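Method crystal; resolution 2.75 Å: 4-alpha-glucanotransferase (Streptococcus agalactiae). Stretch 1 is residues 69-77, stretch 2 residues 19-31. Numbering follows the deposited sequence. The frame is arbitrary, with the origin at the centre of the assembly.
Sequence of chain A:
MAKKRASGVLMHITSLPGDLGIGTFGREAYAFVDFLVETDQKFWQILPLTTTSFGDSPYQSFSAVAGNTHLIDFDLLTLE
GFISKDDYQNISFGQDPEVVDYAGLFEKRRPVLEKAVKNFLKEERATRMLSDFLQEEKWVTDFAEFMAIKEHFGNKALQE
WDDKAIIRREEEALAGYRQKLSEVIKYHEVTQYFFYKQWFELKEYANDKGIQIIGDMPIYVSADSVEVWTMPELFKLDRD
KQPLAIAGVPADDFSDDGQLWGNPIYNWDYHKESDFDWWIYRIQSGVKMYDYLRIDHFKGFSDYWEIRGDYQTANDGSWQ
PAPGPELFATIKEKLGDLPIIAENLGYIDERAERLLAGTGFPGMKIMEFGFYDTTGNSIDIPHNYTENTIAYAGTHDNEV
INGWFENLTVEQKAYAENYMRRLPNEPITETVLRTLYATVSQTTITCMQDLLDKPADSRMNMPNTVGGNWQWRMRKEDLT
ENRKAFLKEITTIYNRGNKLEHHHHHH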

ATOM      1  N   THR A  69      -8.967  -5.519  -7.689  1.00 49.01           N
ATOM      2  CA  THR A  69     -10.392  -5.734  -7.872  1.00 49.13           C
ATOM      3  C   THR A  69     -11.047  -6.450  -6.702  1.00 49.38           C
ATOM      4  O   THR A  69     -12.279  -6.450  -6.619  1.00 58.04           O
ATOM      5  CB  THR A  69     -10.631  -6.521  -9.143  1.00 43.55           C
ATOM      6  OG1 THR A  69     -11.938  -6.217  -9.608  1.00 46.81           O
ATOM      7  CG2 THR A  69     -10.502  -8.035  -8.869  1.00 53.02           C
ATOM      8  N   HIS A  70     -10.272  -7.050  -5.797  1.00 45.71           N
ATOM      9  CA  HIS A  70     -10.876  -7.723  -4.654  1.00 51.37           C
ATOM     10  C   HIS A  70     -11.636  -6.761  -3.752  1.00 49.03           C
ATOM     11  O   HIS A  70     -12.476  -7.196  -2.963  1.00 46.10           O
ATOM     12  CB  HIS A  70      -9.806  -8.450  -3.844  1.00 50.67           C
ATOM     13  CG  HIS A  70      -9.213  -9.621  -4.553  1.00 51.70           C
ATOM     14  ND1 HIS A  70      -8.188 -10.373  -4.019  1.00 55.89           N
ATOM     15  CD2 HIS A  70      -9.507 -10.177  -5.753  1.00 58.11           C
ATOM     16  CE1 HIS A  70      -7.873 -11.341  -4.862  1.00 66.42           C
ATOM     17  NE2 HIS A  70      -8.655 -11.242  -5.924  1.00 66.39           N
ATOM     18  N   LEU A  71     -11.361  -5.471  -3.845  1.00 53.14           N
ATOM     19  CA  LEU A  71     -11.947  -4.502  -2.942  1.00 45.97           C
ATOM     20  C   LEU A  71     -13.267  -3.952  -3.453  1.00 48.11           C
ATOM     21  O   LEU A  71     -13.900  -3.163  -2.744  1.00 56.76           O
ATOM     22  CB  LEU A  71     -10.964  -3.351  -2.684  1.00 41.28           C
ATOM     23  CG  LEU A  71      -9.562  -3.782  -2.270  1.00 40.93           C
ATOM     24  CD1 LEU A  71      -8.761  -2.604  -1.730  1.00 39.26           C
ATOM     25  CD2 LEU A  71      -9.649  -4.888  -1.245  1.00 46.65           C
ATOM     26  N   ILE A  72     -13.705  -4.349  -4.648  1.00 50.94           N
ATOM     27  CA  ILE A  72     -15.014  -3.927  -5.136  1.00 55.50           C
ATOM     28  C   ILE A  72     -16.112  -4.551  -4.279  1.00 57.43           C
ATOM     29  O   ILE A  72     -16.035  -5.728  -3.882  1.00 54.53           O
ATOM     30  CB  ILE A  72     -15.172  -4.284  -6.621  1.00 52.58           C
ATOM     31  CG1 ILE A  72     -14.616  -3.138  -7.464  1.00 46.52           C
ATOM     32  CG2 ILE A  72     -16.628  -4.552  -6.972  1.00 43.96           C
ATOM     33  CD1 ILE A  72     -14.598  -3.446  -8.915  1.00 45.77           C
ATOM     34  N   ASP A  73     -17.125  -3.754  -3.951  1.00 47.43           N
ATOM     35  CA  ASP A  73     -18.167  -4.196  -3.039  1.00 57.49           C
ATOM     36  C   ASP A  73     -19.349  -4.730  -3.825  1.00 56.35           C
ATOM     37  O   ASP A  73     -19.890  -4.036  -4.695  1.00 53.69           O
ATOM     38  CB  ASP A  73     -18.631  -3.070  -2.114  1.00 63.37           C
ATOM     39  CG  ASP A  73     -19.642  -3.551  -1.084  1.00 60.13           C
ATOM     40  OD1 ASP A  73     -19.337  -4.518  -0.340  1.00 60.06           O
ATOM     41  OD2 ASP A  73     -20.739  -2.957  -1.033  1.00 65.37           O
ATOM     42  N   PHE A  74     -19.754  -5.956  -3.501  1.00 51.06           N
ATOM     43  CA  PHE A  74     -20.920  -6.523  -4.154  1.00 60.09           C
ATOM     44  C   PHE A  74     -22.205  -5.794  -3.763  1.00 64.18           C
ATOM     45  O   PHE A  74     -23.115  -5.677  -4.590  1.00 59.07           O
ATOM     46  CB  PHE A  74     -21.014  -8.011  -3.828  1.00 67.44           C
ATOM     47  CG  PHE A  74     -19.947  -8.834  -4.479  1.00 64.72           C
ATOM     48  CD1 PHE A  74     -19.218  -8.324  -5.547  1.00 61.19           C
ATOM     49  CD2 PHE A  74     -19.670 -10.111  -4.030  1.00 66.27           C
ATOM     50  CE1 PHE A  74     -18.238  -9.074  -6.154  1.00 54.47           C
ATOM     51  CE2 PHE A  74     -18.682 -10.867  -4.633  1.00 69.84           C
ATOM     52  CZ  PHE A  74     -17.967 -10.347  -5.700  1.00 60.86           C
ATOM     53  N   ASP A  75     -22.297  -5.289  -2.526  1.00 62.48           N
ATOM     54  CA  ASP A  75     -23.531  -4.638  -2.086  1.00 58.53           C
ATOM     55  C   ASP A  75     -23.754  -3.327  -2.826  1.00 55.80           C
ATOM     56  O   ASP A  75     -24.860  -3.052  -3.310  1.00 61.52           O
ATOM     57  CB  ASP A  75     -23.500  -4.406  -0.572  1.00 63.57           C
ATOM     58  CG  ASP A  75     -23.626  -5.699   0.231  1.00 70.25           C
ATOM     59  OD1 ASP A  75     -24.427  -6.582  -0.170  1.00 67.26           O
ATOM     60  OD2 ASP A  75     -22.923  -5.829   1.263  1.00 66.73           O
ATOM     61  N   LEU A  76     -22.719  -2.491  -2.903  1.00 56.64           N
ATOM     62  CA  LEU A  76     -22.819  -1.263  -3.680  1.00 56.20           C
ATOM     63  C   LEU A  76     -23.211  -1.555  -5.121  1.00 57.21           C
ATOM     64  O   LEU A  76     -23.916  -0.755  -5.756  1.00 46.95           O
ATOM     65  CB  LEU A  76     -21.492  -0.515  -3.624  1.00 52.54           C
ATOM     66  CG  LEU A  76     -21.338   0.490  -2.482  1.00 54.16           C
ATOM     67  CD1 LEU A  76     -19.984   1.179  -2.587  1.00 56.86           C
ATOM     68  CD2 LEU A  76     -22.470   1.505  -2.506  1.00 38.65           C
ATOM     69  N   LEU A  77     -22.771  -2.709  -5.636  1.00 61.18           N
ATOM     70  CA  LEU A  77     -23.058  -3.133  -7.001  1.00 63.96           C
ATOM     71  C   LEU A  77     -24.490  -3.621  -7.158  1.00 65.64           C
ATOM     72  O   LEU A  77     -25.093  -3.441  -8.226  1.00 66.75           O
ATOM     73  CB  LEU A  77     -22.095  -4.247  -7.419  1.00 56.63           C
ATOM     74  CG  LEU A  77     -20.764  -3.887  -8.053  1.00 49.80           C
ATOM     75  CD1 LEU A  77     -20.276  -5.097  -8.823  1.00 47.39           C
ATOM     76  CD2 LEU A  77     -20.905  -2.661  -8.943  1.00 48.68           C
TER
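Stretch 2 19-31: DLGIGTFGREAYA

How does the backbone of stretch 2 run over stretch 1? Residues 19-26 form a turning loop, extended only at I22-T24, and a helix begins at R27, with G26 as its N-cap; the loop does most of the touching. L71 and T24 lie closest, their CA atoms 4.4 Å apart, while the CA atoms of F74 and L20 are 7.9 Å apart. Beside L71 the two chains run in roughly the same direction; before that, stretch 2 comes in from L20, which lies near F74, so its path turns. A backbone hydrogen bond pins the close end: F25 N donates to L71 O at 3.0 Å, nearly straight at 160°. The same carbonyl also receives a CA-H...O contact, T24 CA to L71 O, at 3.3 Å.

What fills the space around L71? The CA-to-CB bond of L71 points sideways to the loop, and the side chain is bordered by F25 and by the I22-G23 segment. L71 CB sits over one face of the F25 ring, 4.3 Å from the centroid of that ring, and L71 CD1 comes 4.2 Å from F25 CZ. The other methyl, L71 CD2, lies 3.5 Å from G23 O and 4.5 Å from I22 CG1. I22 reaches the preceding residue too, with I22 CG2 3.6 Å from H70 O.

Where does D73 fit? Its CA-to-CB bond points toward stretch 2, and its side chain serves both chains. D73 OD1 accepts a hydrogen bond from T24 OG1 at 2.9 Å, while D73 OD2 caps its own helix by accepting from L76 N at 2.8 Å. The carboxylate can come this near because G26 leaves room for it: D73 CG is 3.6 Å from G26 CA, and a CB at position 26 would stand only 2.6 Å from D73 CG, a clash, besides striking T24 OG1 at 2.4 Å.

Which apolar bumps flank this polar centre? The CA-to-CB bond of L20 points toward stretch 1, and the side chain lodges at the start of its helix, with L20 CD1 3.5 Å from F74 N and 3.8 Å from D73 OD1. Its other methyl, L20 CD2, meets F74 CD2 at 3.6 Å, approaching the ring obliquely. L76, the third residue of the helix, has its CA-to-CB bond toward stretch 2, and its CD1 meets F25 and Y30: L76 CD1 is 3.1 Å from F25 O, a tight approach, and lies at the edge of the Y30 ring, 4.2 Å from Y30 OH. Together the stretches bury 560 Å², with L71, L20 and F25 contributing the largest shares.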

ATOM      1  N   ASP A  19     -18.925  -9.601   4.680  1.00 67.08           N
ATOM      2  CA  ASP A  19     -19.363 -10.998   4.464  1.00 72.96           C
ATOM      3  C   ASP A  19     -18.689 -11.532   3.202  1.00 68.03           C
ATOM      4  O   ASP A  19     -18.834 -12.708   2.927  1.00 66.90           O
ATOM      5  CB  ASP A  19     -20.885 -11.041   4.333  1.00 86.82           C
ATOM      6  CG  ASP A  19     -21.633 -10.926   5.650  1.00 96.61           C
ATOM      7  OD1 ASP A  19     -21.881  -9.789   6.089  1.00 95.71           O
ATOM      8  OD2 ASP A  19     -21.983 -11.980   6.212  1.00101.61           O
ATOM      9  N   LEU A  20     -17.949 -10.668   2.511  1.00 66.45           N
ATOM     10  CA  LEU A  20     -17.287 -11.008   1.236  1.00 60.22           C
ATOM     11  C   LEU A  20     -15.904 -11.610   1.449  1.00 63.30           C
ATOM     12  O   LEU A  20     -15.277 -11.871   0.440  1.00 64.19           O
ATOM     13  CB  LEU A  20     -17.184  -9.757   0.370  1.00 57.61           C
ATOM     14  CG  LEU A  20     -18.503  -9.094   0.015  1.00 55.79           C
ATOM     15  CD1 LEU A  20     -18.314  -8.063  -1.076  1.00 51.90           C
ATOM     16  CD2 LEU A  20     -19.510 -10.127  -0.419  1.00 64.97           C
ATOM     17  N   GLY A  21     -15.435 -11.772   2.685  1.00 61.68           N
ATOM     18  CA  GLY A  21     -14.131 -12.425   2.904  1.00 64.41           C
ATOM     19  C   GLY A  21     -12.981 -11.455   2.878  1.00 54.42           C
ATOM     20  O   GLY A  21     -11.862 -11.862   3.045  1.00 50.61           O
ATOM     21  N   ILE A  22     -13.286 -10.192   2.711  1.00 55.22           N
ATOM     22  CA  ILE A  22     -12.239  -9.189   2.607  1.00 50.27           C
ATOM     23  C   ILE A  22     -12.901  -7.820   2.617  1.00 46.18           C
ATOM     24  O   ILE A  22     -13.982  -7.645   2.043  1.00 50.85           O
ATOM     25  CB  ILE A  22     -11.399  -9.396   1.335  1.00 56.93           C
ATOM     26  CG1 ILE A  22     -10.170  -8.476   1.358  1.00 52.75           C
ATOM     27  CG2 ILE A  22     -12.253  -9.182   0.091  1.00 48.19           C
ATOM     28  CD1 ILE A  22      -8.903  -9.168   0.987  1.00 41.52           C
ATOM     29  N   GLY A  23     -12.276  -6.849   3.276  1.00 41.80           N
ATOM     30  CA  GLY A  23     -12.821  -5.505   3.291  1.00 38.68           C
ATOM     31  C   GLY A  23     -13.020  -4.950   1.895  1.00 37.99           C
ATOM     32  O   GLY A  23     -12.372  -5.339   0.932  1.00 47.20           O
ATOM     33  N   THR A  24     -13.946  -4.013   1.793  1.00 37.18           N
ATOM     34  CA  THR A  24     -14.450  -3.524   0.521  1.00 42.23           C
ATOM     35  C   THR A  24     -14.658  -2.018   0.615  1.00 46.53           C
ATOM     36  O   THR A  24     -14.813  -1.464   1.705  1.00 40.71           O
ATOM     37  CB  THR A  24     -15.811  -4.171   0.174  1.00 51.56           C
ATOM     38  OG1 THR A  24     -16.876  -3.461   0.854  1.00 50.90           O
ATOM     39  CG2 THR A  24     -15.882  -5.649   0.584  1.00 51.43           C
ATOM     40  N   PHE A  25     -14.819  -1.371  -0.539  1.00 44.55           N
ATOM     41  CA  PHE A  25     -15.252   0.023  -0.502  1.00 46.46           C
ATOM     42  C   PHE A  25     -16.743   0.125  -0.193  1.00 55.30           C
ATOM     43  O   PHE A  25     -17.465   0.940  -0.787  1.00 55.14           O
ATOM     44  CB  PHE A  25     -14.951   0.695  -1.841  1.00 47.64           C
ATOM     45  CG  PHE A  25     -13.491   0.731  -2.212  1.00 58.83           C
ATOM     46  CD1 PHE A  25     -12.506   0.884  -1.247  1.00 51.26           C
ATOM     47  CD2 PHE A  25     -13.104   0.634  -3.544  1.00 60.74           C
ATOM     48  CE1 PHE A  25     -11.175   0.928  -1.604  1.00 49.98           C
ATOM     49  CE2 PHE A  25     -11.769   0.677  -3.904  1.00 45.72           C
ATOM     50  CZ  PHE A  25     -10.807   0.830  -2.938  1.00 50.14           C
ATOM     51  N   GLY A  26     -17.203  -0.641   0.798  1.00 54.99           N
ATOM     52  CA  GLY A  26     -18.618  -0.814   1.036  1.00 57.20           C
ATOM     53  C   GLY A  26     -19.056  -0.145   2.311  1.00 59.07           C
ATOM     54  O   GLY A  26     -18.430   0.815   2.764  1.00 51.43           O
ATOM     55  N   ARG A  27     -20.122  -0.663   2.917  1.00 71.10           N
ATOM     56  CA  ARG A  27     -20.732   0.059   4.023  1.00 60.89           C
ATOM     57  C   ARG A  27     -19.759   0.207   5.184  1.00 55.63           C
ATOM     58  O   ARG A  27     -19.632   1.298   5.755  1.00 56.62           O
ATOM     59  CB  ARG A  27     -22.029  -0.627   4.459  1.00 59.09           C
ATOM     60  CG  ARG A  27     -23.155   0.387   4.607  1.00 74.51           C
ATOM     61  CD  ARG A  27     -24.401  -0.178   5.264  1.00 81.55           C
ATOM     62  NE  ARG A  27     -25.455  -0.401   4.277  1.00 91.98           N
ATOM     63  CZ  ARG A  27     -26.608  -1.013   4.528  1.00 87.20           C
ATOM     64  NH1 ARG A  27     -26.872  -1.462   5.746  1.00 87.66           N
ATOM     65  NH2 ARG A  27     -27.500  -1.170   3.557  1.00 83.39           N
ATOM     66  N   GLU A  28     -19.029  -0.857   5.524  1.00 52.17           N
ATOM     67  CA  GLU A  28     -18.160  -0.777   6.691  1.00 48.25           C
ATOM     68  C   GLU A  28     -17.011   0.206   6.490  1.00 49.98           C
ATOM     69  O   GLU A  28     -16.490   0.735   7.473  1.00 44.83           O
ATOM     70  CB  GLU A  28     -17.638  -2.163   7.060  1.00 52.16           C
ATOM     71  CG  GLU A  28     -18.496  -2.884   8.104  1.00 60.21           C
ATOM     72  CD  GLU A  28     -19.583  -3.778   7.483  1.00 68.88           C
ATOM     73  OE1 GLU A  28     -20.084  -4.694   8.187  1.00 67.51           O
ATOM     74  OE2 GLU A  28     -19.937  -3.567   6.298  1.00 64.35           O
ATOM     75  N   ALA A  29     -16.638   0.508   5.245  1.00 51.92           N
ATOM     76  CA  ALA A  29     -15.690   1.593   5.005  1.00 49.70           C
ATOM     77  C   ALA A  29     -16.260   2.936   5.458  1.00 50.10           C
ATOM     78  O   ALA A  29     -15.562   3.743   6.099  1.00 50.96           O
ATOM     79  CB  ALA A  29     -15.314   1.643   3.525  1.00 50.24           C
ATOM     80  N   TYR A  30     -17.526   3.206   5.103  1.00 49.07           N
ATOM     81  CA  TYR A  30     -18.195   4.431   5.541  1.00 50.75           C
ATOM     82  C   TYR A  30     -18.387   4.440   7.054  1.00 51.87           C
ATOM     83  O   TYR A  30     -18.292   5.499   7.688  1.00 51.86           O
ATOM     84  CB  TYR A  30     -19.545   4.591   4.826  1.00 55.01           C
ATOM     85  CG  TYR A  30     -19.450   4.666   3.315  1.00 53.48           C
ATOM     86  CD1 TYR A  30     -19.480   3.513   2.538  1.00 48.96           C
ATOM     87  CD2 TYR A  30     -19.332   5.892   2.664  1.00 52.52           C
ATOM     88  CE1 TYR A  30     -19.384   3.573   1.157  1.00 54.52           C
ATOM     89  CE2 TYR A  30     -19.231   5.966   1.282  1.00 54.39           C
ATOM     90  CZ  TYR A  30     -19.258   4.804   0.530  1.00 57.31           C
ATOM     91  OH  TYR A  30     -19.153   4.875  -0.848  1.00 63.91           O
ATOM     92  N   ALA A  31     -18.617   3.266   7.651  1.00 47.06           N
ATOM     93  CA  ALA A  31     -18.658   3.184   9.109  1.00 48.73           C
ATOM     94  C   ALA A  31     -17.298   3.526   9.715  1.00 48.87           C
ATOM     95  O   ALA A  31     -17.224   4.193  10.754  1.00 48.68           O
ATOM     96  CB  ALA A  31     -19.118   1.791   9.549  1.00 45.34           C
TER